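Local atomic coordinates of trehalose synthase regulatory protein (Candida albicans, PDB entry 5HUS), a protein that probably acts as a regulatory subunit of the trehalose synthase complex and has a C-terminal domain of the trehalose-phosphatase family (HAD clan). Residues A[129-134]-A[140-145]; A[166-171]-A[186-191]; A[71-76]-A[80-85]; A[84-87]-A[91-94]. All blocks are in the same frame, centred on the assembly; numbering follows the deposited sequence.

Interaction 1 of 4, residues A[129-134]-A[140-145]; sequences LVESKV and SFCEAL
Val134 fits against the start of strand 141-144, and its two methyl groups do separate work. CG1 reaches the backbone of Ser140, at 3.3 Å from its O. Ser140 OG packs by Val134 CA, and its hydrogen-bond partner is Leu137 O. Val134 CG2 lies against the Phe141-Cys142 peptide, 3.7 Å from Phe141 C, and also meets Cys142 CB at 4.0 Å. One helical turn earlier, Val130 presents CG1 to the thiol, 3.6 Å from Cys142 SG. That methyl is anti to the backbone N (chi1 174°), which directs it at the strand. The Cys142 sulfur is likewise anti to its own backbone N and turns back toward Val130. Helix 116-136 thus lies along the outermost strand of a four-stranded antiparallel sheet. The local axes run nearly antiparallel at 160°, 7.6 Å apart. A sheet backed by helices in this way is consistent with the cap domain of HAD-clan trehalose phosphatases. Phe151 of the next strand, 149-152, also meets both valines and Ser140. The other side is looser. Glu131 offers only its aliphatic part, with CG 4.3 Å from Cys142 CB, and its carboxylate runs on toward solvent. Phe141 points away from the helix and stacks on His152. Near the turn, a water lies 2.8 Å from both Val134 O and Ser140 O and can link them.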
loop_
_atom_site.group_PDB
_atom_site.type_symbol
_atom_site.label_atom_id
_atom_site.label_comp_id
_atom_site.label_asym_id
_atom_site.label_seq_id
_atom_site.Cartn_x
_atom_site.Cartn_y
_atom_site.Cartn_z
ATOM N N LEU A 129 -22.667 2.408 9.981
ATOM C CA LEU A 129 -22.732 3.798 9.545
ATOM C C LEU A 129 -22.742 3.884 8.016
ATOM O O LEU A 129 -23.602 4.545 7.429
ATOM C CB LEU A 129 -21.558 4.589 10.136
ATOM C CG LEU A 129 -21.517 6.116 10.025
ATOM C CD1 LEU A 129 -20.627 6.685 11.116
ATOM C CD2 LEU A 129 -21.019 6.574 8.657
ATOM N N VAL A 130 -21.800 3.202 7.372
ATOM C CA VAL A 130 -21.719 3.221 5.914
ATOM C C VAL A 130 -22.976 2.632 5.278
ATOM O O VAL A 130 -23.480 3.155 4.281
ATOM C CB VAL A 130 -20.480 2.460 5.406
ATOM C CG1 VAL A 130 -20.495 2.362 3.887
ATOM C CG2 VAL A 130 -19.211 3.153 5.884
ATOM N N GLU A 131 -23.501 1.562 5.869
ATOM C CA GLU A 131 -24.685 0.910 5.310
ATOM C C GLU A 131 -25.903 1.834 5.354
ATOM O O GLU A 131 -26.736 1.806 4.448
ATOM C CB GLU A 131 -24.971 -0.406 6.042
ATOM C CG GLU A 131 -24.101 -1.566 5.554
ATOM C CD GLU A 131 -24.301 -2.840 6.356
ATOM O OE1 GLU A 131 -24.799 -2.762 7.499
ATOM O OE2 GLU A 131 -23.954 -3.921 5.841
ATOM N N SER A 132 -25.986 2.669 6.388
ATOM C CA SER A 132 -27.086 3.624 6.516
ATOM C C SER A 132 -27.003 4.724 5.457
ATOM O O SER A 132 -28.023 5.287 5.057
ATOM C CB SER A 132 -27.108 4.248 7.915
ATOM O OG SER A 132 -26.068 5.198 8.077
ATOM N N LYS A 133 -25.790 5.032 5.010
ATOM C CA LYS A 133 -25.602 5.979 3.919
ATOM C C LYS A 133 -26.042 5.354 2.604
ATOM O O LYS A 133 -26.636 6.021 1.756
ATOM C CB LYS A 133 -24.141 6.424 3.813
ATOM C CG LYS A 133 -23.569 7.036 5.079
ATOM C CD LYS A 133 -24.340 8.273 5.510
ATOM C CE LYS A 133 -23.694 8.915 6.732
ATOM N NZ LYS A 133 -24.470 10.091 7.216
ATOM N N VAL A 134 -25.732 4.071 2.441
ATOM C CA VAL A 134 -26.093 3.340 1.232
ATOM C C VAL A 134 -27.601 3.375 1.019
ATOM O O VAL A 134 -28.071 3.589 -0.098
ATOM C CB VAL A 134 -25.602 1.875 1.286
ATOM C CG1 VAL A 134 -26.185 1.064 0.137
ATOM C CG2 VAL A 134 -24.075 1.822 1.260
ATOM N N SER A 140 -25.434 3.243 -4.623
ATOM C CA SER A 140 -24.190 3.129 -3.871
ATOM C C SER A 140 -24.145 1.789 -3.152
ATOM O O SER A 140 -25.169 1.121 -3.011
ATOM C CB SER A 140 -24.043 4.283 -2.875
ATOM O OG SER A 140 -24.972 4.183 -1.811
ATOM N N PHE A 141 -22.957 1.385 -2.711
ATOM C CA PHE A 141 -22.838 0.144 -1.962
ATOM C C PHE A 141 -21.656 0.152 -1.004
ATOM O O PHE A 141 -20.748 0.976 -1.115
ATOM C CB PHE A 141 -22.743 -1.067 -2.906
ATOM C CG PHE A 141 -21.792 -0.894 -4.065
ATOM C CD1 PHE A 141 -22.226 -0.336 -5.260
ATOM C CD2 PHE A 141 -20.480 -1.349 -3.984
ATOM C CE1 PHE A 141 -21.366 -0.196 -6.339
ATOM C CE2 PHE A 141 -19.614 -1.224 -5.062
ATOM C CZ PHE A 141 -20.057 -0.638 -6.241
ATOM N N CYS A 142 -21.701 -0.770 -0.050
ATOM C CA CYS A 142 -20.692 -0.877 0.992
ATOM C C CYS A 142 -19.839 -2.122 0.790
ATOM O O CYS A 142 -20.365 -3.213 0.591
ATOM C CB CYS A 142 -21.356 -0.913 2.371
ATOM S SG CYS A 142 -20.220 -1.239 3.735
ATOM N N GLU A 143 -18.523 -1.945 0.833
ATOM C CA GLU A 143 -17.591 -3.058 0.805
ATOM C C GLU A 143 -16.896 -3.135 2.156
ATOM O O GLU A 143 -16.158 -2.226 2.528
ATOM C CB GLU A 143 -16.574 -2.885 -0.323
ATOM C CG GLU A 143 -15.469 -3.934 -0.334
ATOM C CD GLU A 143 -14.445 -3.708 -1.428
ATOM O OE1 GLU A 143 -14.283 -2.554 -1.890
ATOM O OE2 GLU A 143 -13.793 -4.697 -1.828
ATOM N N ALA A 144 -17.155 -4.204 2.903
ATOM C CA ALA A 144 -16.528 -4.378 4.203
ATOM C C ALA A 144 -15.483 -5.487 4.140
ATOM O O ALA A 144 -15.812 -6.637 3.881
ATOM C CB ALA A 144 -17.578 -4.691 5.265
ATOM N N LEU A 145 -14.218 -5.131 4.344
ATOM C CA LEU A 145 -13.165 -6.133 4.443
ATOM C C LEU A 145 -12.918 -6.406 5.935
ATOM O O LEU A 145 -13.808 -6.170 6.756
ATOM C CB LEU A 145 -11.909 -5.665 3.704
ATOM C CG LEU A 145 -12.143 -5.373 2.210
ATOM C CD1 LEU A 145 -10.851 -5.043 1.465
ATOM C CD2 LEU A 145 -12.867 -6.539 1.524
HETATM O O HOH W 1 -27.720 2.115 -2.478
#

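Interaction 2 of 4, residues A[166-171]-A[186-191]; sequences DTMGET and ATLVRN
Met168 and Leu188 cross at about a right angle, with the thioether of one against a methyl of the other. Both SD and CE of Met168 lie 4.0 Å from Leu188 CD1, so that methyl meets the S-CH3 bond from the side. The methionine leaves the helix extended through chi2 and then bends at chi3 (-72°), which leaves SD and CE equally far from the leucine methyl. Leu188 has CG anti to its backbone N (chi1 -177°), and this sends the branch toward the helix. The sulfur has a second, polar neighbour: Met168 SD is 3.8 Å from Asn191 O. Here the side chain meets backbone, in the turn of the beta hairpin formed by strands 184-189 and 192-197. The contact is small and entirely van der Waals. Within the helix, Thr167 O takes two bonds from Thr171, one from N and one from OG1 at 2.8 Å, arriving from opposite faces of the carbonyl plane. Met168 also touches Val193 of strand 192-197 and Ala153, while Leu188 touches Ile172 further along the same helix. Helix 161-179 therefore lies against this hairpin of the four-stranded antiparallel sheet, consistent with a HAD cap domain.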
loop_
_atom_site.group_PDB
_atom_site.type_symbol
_atom_site.label_atom_id
_atom_site.label_comp_id
_atom_site.label_asym_id
_atom_site.label_seq_id
_atom_site.Cartn_x
_atom_site.Cartn_y
_atom_site.Cartn_z
ATOM N N ASP A 166 -21.659 15.043 -2.716
ATOM C CA ASP A 166 -22.164 15.684 -1.511
ATOM C C ASP A 166 -22.329 14.661 -0.393
ATOM O O ASP A 166 -21.901 14.889 0.740
ATOM C CB ASP A 166 -23.497 16.388 -1.791
ATOM C CG ASP A 166 -23.322 17.698 -2.546
ATOM O OD1 ASP A 166 -22.219 17.944 -3.080
ATOM O OD2 ASP A 166 -24.295 18.479 -2.614
ATOM N N THR A 167 -22.942 13.527 -0.723
ATOM C CA THR A 167 -23.180 12.474 0.258
ATOM C C THR A 167 -21.869 11.871 0.757
ATOM O O THR A 167 -21.720 11.595 1.949
ATOM C CB THR A 167 -24.072 11.361 -0.318
ATOM O OG1 THR A 167 -25.351 11.908 -0.655
ATOM C CG2 THR A 167 -24.267 10.245 0.698
ATOM N N MET A 168 -20.912 11.683 -0.147
ATOM C CA MET A 168 -19.615 11.131 0.238
ATOM C C MET A 168 -18.843 12.109 1.125
ATOM O O MET A 168 -18.220 11.704 2.105
ATOM C CB MET A 168 -18.795 10.755 -1.002
ATOM C CG MET A 168 -19.322 9.504 -1.709
ATOM S SD MET A 168 -18.198 8.794 -2.930
ATOM C CE MET A 168 -18.290 10.014 -4.242
ATOM N N GLY A 169 -18.894 13.395 0.794
ATOM C CA GLY A 169 -18.238 14.409 1.608
ATOM C C GLY A 169 -18.871 14.500 2.985
ATOM O O GLY A 169 -18.181 14.685 3.993
ATOM N N GLU A 170 -20.193 14.359 3.027
ATOM C CA GLU A 170 -20.935 14.369 4.280
ATOM C C GLU A 170 -20.520 13.183 5.148
ATOM O O GLU A 170 -20.342 13.309 6.362
ATOM C CB GLU A 170 -22.440 14.333 3.994
ATOM C CG GLU A 170 -23.329 14.567 5.190
ATOM C CD GLU A 170 -23.544 13.317 6.022
ATOM O OE1 GLU A 170 -23.672 12.220 5.433
ATOM O OE2 GLU A 170 -23.577 13.435 7.267
ATOM N N THR A 171 -20.363 12.034 4.499
ATOM C CA THR A 171 -19.984 10.793 5.160
ATOM C C THR A 171 -18.570 10.859 5.721
ATOM O O THR A 171 -18.302 10.376 6.825
ATOM C CB THR A 171 -20.103 9.607 4.185
ATOM O OG1 THR A 171 -21.464 9.499 3.742
ATOM C CG2 THR A 171 -19.690 8.308 4.857
ATOM N N ALA A 186 -11.645 8.698 7.331
ATOM C CA ALA A 186 -12.232 8.448 6.020
ATOM C C ALA A 186 -11.602 9.393 4.999
ATOM O O ALA A 186 -11.350 10.559 5.300
ATOM C CB ALA A 186 -13.726 8.633 6.066
ATOM N N THR A 187 -11.341 8.895 3.797
ATOM C CA THR A 187 -10.742 9.718 2.750
ATOM C C THR A 187 -11.474 9.485 1.432
ATOM O O THR A 187 -11.974 8.391 1.187
ATOM C CB THR A 187 -9.242 9.405 2.576
ATOM O OG1 THR A 187 -8.610 9.375 3.863
ATOM C CG2 THR A 187 -8.566 10.461 1.717
ATOM N N LEU A 188 -11.556 10.519 0.600
ATOM C CA LEU A 188 -12.136 10.369 -0.727
ATOM C C LEU A 188 -11.068 9.913 -1.704
ATOM O O LEU A 188 -10.064 10.598 -1.907
ATOM C CB LEU A 188 -12.765 11.676 -1.215
ATOM C CG LEU A 188 -13.448 11.563 -2.582
ATOM C CD1 LEU A 188 -14.779 10.831 -2.456
ATOM C CD2 LEU A 188 -13.635 12.932 -3.229
ATOM N N VAL A 189 -11.280 8.743 -2.291
ATOM C CA VAL A 189 -10.359 8.198 -3.275
ATOM C C VAL A 189 -11.151 7.819 -4.511
ATOM O O VAL A 189 -11.959 6.891 -4.470
ATOM C CB VAL A 189 -9.603 6.971 -2.746
ATOM C CG1 VAL A 189 -8.715 6.393 -3.832
ATOM C CG2 VAL A 189 -8.783 7.335 -1.515
ATOM N N ARG A 190 -10.923 8.557 -5.595
ATOM C CA ARG A 190 -11.688 8.399 -6.829
ATOM C C ARG A 190 -13.164 8.677 -6.571
ATOM O O ARG A 190 -13.545 9.794 -6.219
ATOM C CB ARG A 190 -11.503 6.996 -7.415
ATOM C CG ARG A 190 -10.054 6.613 -7.680
ATOM C CD ARG A 190 -9.779 6.563 -9.170
ATOM N NE ARG A 190 -10.821 5.818 -9.875
ATOM C CZ ARG A 190 -10.907 5.718 -11.197
ATOM N NH1 ARG A 190 -10.011 6.316 -11.971
ATOM N NH2 ARG A 190 -11.893 5.021 -11.746
ATOM N N ASN A 191 -13.991 7.653 -6.741
ATOM C CA ASN A 191 -15.419 7.786 -6.505
ATOM C C ASN A 191 -15.853 6.916 -5.339
ATOM O O ASN A 191 -16.893 6.258 -5.388
ATOM C CB ASN A 191 -16.202 7.423 -7.765
ATOM C CG ASN A 191 -15.736 8.199 -8.980
ATOM O OD1 ASN A 191 -15.473 9.399 -8.900
ATOM N ND2 ASN A 191 -15.619 7.513 -10.111
#

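Interaction 3 of 4, residues A[71-76]-A[80-85]; sequences VYLLSY and SDLDIM
The backbones come closest at Ser75 and Leu82, whose CA atoms are 8.5 Å apart, where the chain has left strand 69-74 and turned back in helix 79-86. That spacing leaves the contact to side chains. Leu82 is the wedge, and its two methyls fork over the end of the strand. CD2 takes both partners, lying 4.0 Å from Leu73 CD2 and 4.0 Å from Ser75 OG. CD1 stays with the serine, 4.1 Å from Ser75 CB. Leu73 and Leu82 approach at a slant and touch methyl to methyl. In Leu73 the CG is anti to the backbone N (chi1 171°), which carries the branch out from the sheet toward the helix. Leu74, between the two contacting strand residues, points to the other side of the sheet, as alternation along a strand requires. Ser75 OG is buried, yet it is not left with apolar company alone: it is hydrogen-bonded to Leu77 N in the connecting turn. This holds the hydroxyl beside Leu82. The position, just past a central strand of the core sheet, probably corresponds to that of the motif II serine or threonine in HAD phosphatases. The pair forms the first half of a beta-alpha-beta unit made by strand 69-74, helix 79-86 and strand 93-96. Strand 69-74 lies between strands 20-26 and 93-96 in the large mixed sheet. Leu82 reaches across to Ala96 of strand 93-96, and Leu73 also touches Ile29 of strand 28-29.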
loop_
_atom_site.group_PDB
_atom_site.type_symbol
_atom_site.label_atom_id
_atom_site.label_comp_id
_atom_site.label_asym_id
_atom_site.label_seq_id
_atom_site.Cartn_x
_atom_site.Cartn_y
_atom_site.Cartn_z
ATOM N N VAL A 71 10.992 -8.456 -2.715
ATOM C CA VAL A 71 9.921 -7.716 -3.371
ATOM C C VAL A 71 8.596 -7.942 -2.658
ATOM O O VAL A 71 8.205 -9.088 -2.435
ATOM C CB VAL A 71 9.771 -8.132 -4.848
ATOM C CG1 VAL A 71 8.672 -7.331 -5.521
ATOM C CG2 VAL A 71 11.099 -7.945 -5.579
ATOM N N TYR A 72 7.931 -6.847 -2.288
ATOM C CA TYR A 72 6.621 -6.899 -1.626
ATOM C C TYR A 72 5.559 -6.170 -2.424
ATOM O O TYR A 72 5.792 -5.073 -2.930
ATOM C CB TYR A 72 6.689 -6.293 -0.217
ATOM C CG TYR A 72 7.313 -7.221 0.782
ATOM C CD1 TYR A 72 8.685 -7.453 0.776
ATOM C CD2 TYR A 72 6.535 -7.879 1.725
ATOM C CE1 TYR A 72 9.259 -8.326 1.680
ATOM C CE2 TYR A 72 7.102 -8.749 2.638
ATOM C CZ TYR A 72 8.461 -8.973 2.605
ATOM O OH TYR A 72 9.029 -9.831 3.519
ATOM N N LEU A 73 4.393 -6.798 -2.537
ATOM C CA LEU A 73 3.215 -6.150 -3.098
ATOM C C LEU A 73 2.407 -5.461 -2.002
ATOM O O LEU A 73 2.099 -6.076 -0.983
ATOM C CB LEU A 73 2.334 -7.176 -3.810
ATOM C CG LEU A 73 0.968 -6.650 -4.247
ATOM C CD1 LEU A 73 1.110 -5.777 -5.486
ATOM C CD2 LEU A 73 -0.003 -7.810 -4.494
ATOM N N LEU A 74 2.077 -4.190 -2.213
ATOM C CA LEU A 74 1.191 -3.460 -1.308
ATOM C C LEU A 74 -0.143 -3.320 -2.013
ATOM O O LEU A 74 -0.225 -2.725 -3.089
ATOM C CB LEU A 74 1.774 -2.090 -0.933
ATOM C CG LEU A 74 0.877 -1.158 -0.109
ATOM C CD1 LEU A 74 0.518 -1.771 1.248
ATOM C CD2 LEU A 74 1.542 0.203 0.078
ATOM N N SER A 75 -1.182 -3.884 -1.406
ATOM C CA SER A 75 -2.486 -4.023 -2.053
ATOM C C SER A 75 -3.604 -3.683 -1.088
ATOM O O SER A 75 -3.481 -3.924 0.116
ATOM C CB SER A 75 -2.663 -5.451 -2.572
ATOM O OG SER A 75 -3.986 -5.683 -3.039
ATOM N N TYR A 76 -4.694 -3.135 -1.617
ATOM C CA TYR A 76 -5.895 -2.894 -0.814
ATOM C C TYR A 76 -6.697 -4.162 -0.565
ATOM O O TYR A 76 -7.594 -4.171 0.277
ATOM C CB TYR A 76 -6.812 -1.869 -1.488
ATOM C CG TYR A 76 -6.367 -0.438 -1.335
ATOM C CD1 TYR A 76 -6.533 0.234 -0.132
ATOM C CD2 TYR A 76 -5.798 0.246 -2.400
ATOM C CE1 TYR A 76 -6.126 1.549 0.008
ATOM C CE2 TYR A 76 -5.392 1.556 -2.272
ATOM C CZ TYR A 76 -5.558 2.203 -1.067
ATOM O OH TYR A 76 -5.153 3.511 -0.939
ATOM N N SER A 80 -7.622 -13.102 2.078
ATOM C CA SER A 80 -8.127 -14.289 1.396
ATOM C C SER A 80 -8.032 -14.170 -0.129
ATOM O O SER A 80 -7.718 -15.152 -0.805
ATOM C CB SER A 80 -9.571 -14.577 1.835
ATOM O OG SER A 80 -10.428 -13.485 1.562
ATOM N N ASP A 81 -8.276 -12.979 -0.674
ATOM C CA ASP A 81 -8.128 -12.774 -2.120
ATOM C C ASP A 81 -6.667 -12.860 -2.557
ATOM O O ASP A 81 -6.360 -13.434 -3.601
ATOM C CB ASP A 81 -8.721 -11.431 -2.550
ATOM C CG ASP A 81 -10.243 -11.448 -2.590
ATOM O OD1 ASP A 81 -10.828 -12.533 -2.416
ATOM O OD2 ASP A 81 -10.849 -10.378 -2.799
ATOM N N LEU A 82 -5.765 -12.280 -1.767
ATOM C CA LEU A 82 -4.349 -12.323 -2.095
ATOM C C LEU A 82 -3.780 -13.734 -1.986
ATOM O O LEU A 82 -2.930 -14.119 -2.784
ATOM C CB LEU A 82 -3.559 -11.356 -1.193
ATOM C CG LEU A 82 -3.810 -9.897 -1.580
ATOM C CD1 LEU A 82 -3.271 -8.933 -0.524
ATOM C CD2 LEU A 82 -3.221 -9.586 -2.953
ATOM N N ASP A 83 -4.228 -14.490 -0.989
ATOM C CA ASP A 83 -3.766 -15.868 -0.824
ATOM C C ASP A 83 -4.187 -16.720 -2.024
ATOM O O ASP A 83 -3.431 -17.576 -2.481
ATOM C CB ASP A 83 -4.307 -16.480 0.471
ATOM C CG ASP A 83 -3.508 -16.075 1.702
ATOM O OD1 ASP A 83 -2.364 -15.596 1.565
ATOM O OD2 ASP A 83 -4.034 -16.268 2.819
ATOM N N ILE A 84 -5.388 -16.479 -2.539
ATOM C CA ILE A 84 -5.827 -17.177 -3.752
ATOM C C ILE A 84 -4.962 -16.778 -4.946
ATOM O O ILE A 84 -4.506 -17.631 -5.718
ATOM C CB ILE A 84 -7.317 -16.894 -4.057
ATOM C CG1 ILE A 84 -8.208 -17.671 -3.082
ATOM C CG2 ILE A 84 -7.644 -17.243 -5.503
ATOM C CD1 ILE A 84 -9.666 -17.270 -3.121
ATOM N N MET A 85 -4.702 -15.481 -5.082
ATOM C CA MET A 85 -3.928 -14.976 -6.206
ATOM C C MET A 85 -2.495 -15.469 -6.241
ATOM O O MET A 85 -1.975 -15.796 -7.311
ATOM C CB MET A 85 -3.919 -13.452 -6.202
ATOM C CG MET A 85 -5.209 -12.812 -6.665
ATOM S SD MET A 85 -5.079 -11.021 -6.506
ATOM C CE MET A 85 -6.405 -10.483 -7.582
#

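Interaction 4 of 4, residues A[84-87]-A[91-94]; sequences IMFK and QIGL
The Phe86 ring carries Leu94 CD2 over one face, while Ile92 CD1 approaches it obliquely. The leucine methyl makes a CH-pi contact, 4.2 Å from the ring centroid and 26° off the ring normal. It is shifted toward the root of the ring, with Leu94 CD2 3.8 Å from Phe86 CD2. This is the second half of a beta-alpha-beta unit, in which helix 79-86 packs on the chain entering strand 93-96. Phe86 is buried, and its CG sits anti to the carbonyl carbon (chi1 -71°), which turns the ring from the helix onto the sheet. Ile92 and Leu94 are two residues apart, and both side chains point toward the helix and divide the ring between them. Gly93, the residue between them, instead spends its backbone on strand 69-74, bonding to Val71 and Leu73. Other parts of the fold crowd the phenylalanine too: Pro53 of helix 53-59 and Ile29 of strand 28-29 both touch it. Leu94 also meets Trp110. Diagonally across the ring from Phe86 CD2, Phe86 CE1 lies 3.9 Å from Ile92 CD1.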
loop_
_atom_site.group_PDB
_atom_site.type_symbol
_atom_site.label_atom_id
_atom_site.label_comp_id
_atom_site.label_asym_id
_atom_site.label_seq_id
_atom_site.Cartn_x
_atom_site.Cartn_y
_atom_site.Cartn_z
ATOM N N ILE A 84 -5.388 -16.479 -2.539
ATOM C CA ILE A 84 -5.827 -17.177 -3.752
ATOM C C ILE A 84 -4.962 -16.778 -4.946
ATOM O O ILE A 84 -4.506 -17.631 -5.718
ATOM C CB ILE A 84 -7.317 -16.894 -4.057
ATOM C CG1 ILE A 84 -8.208 -17.671 -3.082
ATOM C CG2 ILE A 84 -7.644 -17.243 -5.503
ATOM C CD1 ILE A 84 -9.666 -17.270 -3.121
ATOM N N MET A 85 -4.702 -15.481 -5.082
ATOM C CA MET A 85 -3.928 -14.976 -6.206
ATOM C C MET A 85 -2.495 -15.469 -6.241
ATOM O O MET A 85 -1.975 -15.796 -7.311
ATOM C CB MET A 85 -3.919 -13.452 -6.202
ATOM C CG MET A 85 -5.209 -12.812 -6.665
ATOM S SD MET A 85 -5.079 -11.021 -6.506
ATOM C CE MET A 85 -6.405 -10.483 -7.582
ATOM N N PHE A 86 -1.850 -15.523 -5.079
ATOM C CA PHE A 86 -0.402 -15.726 -5.050
ATOM C C PHE A 86 0.022 -17.032 -4.384
ATOM O O PHE A 86 1.189 -17.194 -4.035
ATOM C CB PHE A 86 0.271 -14.531 -4.356
ATOM C CG PHE A 86 0.239 -13.276 -5.179
ATOM C CD1 PHE A 86 1.207 -13.038 -6.136
ATOM C CD2 PHE A 86 -0.784 -12.352 -5.024
ATOM C CE1 PHE A 86 1.168 -11.897 -6.911
ATOM C CE2 PHE A 86 -0.825 -11.207 -5.795
ATOM C CZ PHE A 86 0.149 -10.979 -6.741
ATOM N N LYS A 87 -0.918 -17.965 -4.241
ATOM C CA LYS A 87 -0.643 -19.251 -3.601
ATOM C C LYS A 87 0.529 -19.985 -4.256
ATOM O O LYS A 87 1.310 -20.644 -3.573
ATOM C CB LYS A 87 -1.893 -20.145 -3.617
ATOM C CG LYS A 87 -2.395 -20.544 -5.000
ATOM C CD LYS A 87 -3.575 -21.521 -4.902
ATOM C CE LYS A 87 -4.054 -21.970 -6.281
ATOM N NZ LYS A 87 -5.257 -22.858 -6.222
ATOM N N GLN A 91 7.444 -16.365 -3.698
ATOM C CA GLN A 91 8.593 -15.459 -3.817
ATOM C C GLN A 91 8.225 -14.013 -3.517
ATOM O O GLN A 91 9.096 -13.199 -3.227
ATOM C CB GLN A 91 9.217 -15.496 -5.218
ATOM C CG GLN A 91 9.349 -16.854 -5.869
ATOM C CD GLN A 91 8.099 -17.237 -6.620
ATOM O OE1 GLN A 91 7.122 -17.640 -6.018
ATOM N NE2 GLN A 91 8.124 -17.106 -7.943
ATOM N N ILE A 92 6.940 -13.697 -3.630
ATOM C CA ILE A 92 6.452 -12.330 -3.473
ATOM C C ILE A 92 5.888 -12.093 -2.068
ATOM O O ILE A 92 4.966 -12.785 -1.634
ATOM C CB ILE A 92 5.348 -12.010 -4.513
ATOM C CG1 ILE A 92 5.872 -12.217 -5.941
ATOM C CG2 ILE A 92 4.814 -10.594 -4.329
ATOM C CD1 ILE A 92 5.037 -11.529 -6.987
ATOM N N GLY A 93 6.438 -11.115 -1.359
ATOM C CA GLY A 93 5.876 -10.730 -0.079
ATOM C C GLY A 93 4.551 -10.020 -0.291
ATOM O O GLY A 93 4.333 -9.377 -1.328
ATOM N N LEU A 94 3.651 -10.149 0.678
ATOM C CA LEU A 94 2.328 -9.556 0.555
ATOM C C LEU A 94 1.995 -8.626 1.705
ATOM O O LEU A 94 2.232 -8.945 2.878
ATOM C CB LEU A 94 1.258 -10.654 0.466
ATOM C CG LEU A 94 1.442 -11.669 -0.674
ATOM C CD1 LEU A 94 0.500 -12.863 -0.495
ATOM C CD2 LEU A 94 1.240 -11.020 -2.033
#

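From the N terminus, interaction 3 closes the turn from strand 69-74 into helix 79-86. Interaction 4 follows on the same helix, sharing Ile84 and Met85, and closes the loop to strand 93-96. Together they complete one beta-alpha-beta unit of the large mixed sheet, and Leu73 CD2 meets Phe86 CE2 between them at 3.7 Å. Interaction 1 closes the turn after helix 116-136, and interaction 2 a longer loop between helix 161-179 and strand 184-189. Both serve the four-stranded antiparallel sheet and are joined by the Lys133–Glu170 salt bridge. Interactions 3 and 4 overlap on helix 79-86, 1 and 2 follow in series, and none nests or crosses. Leu145 touching Tyr76 links interactions 1 and 3.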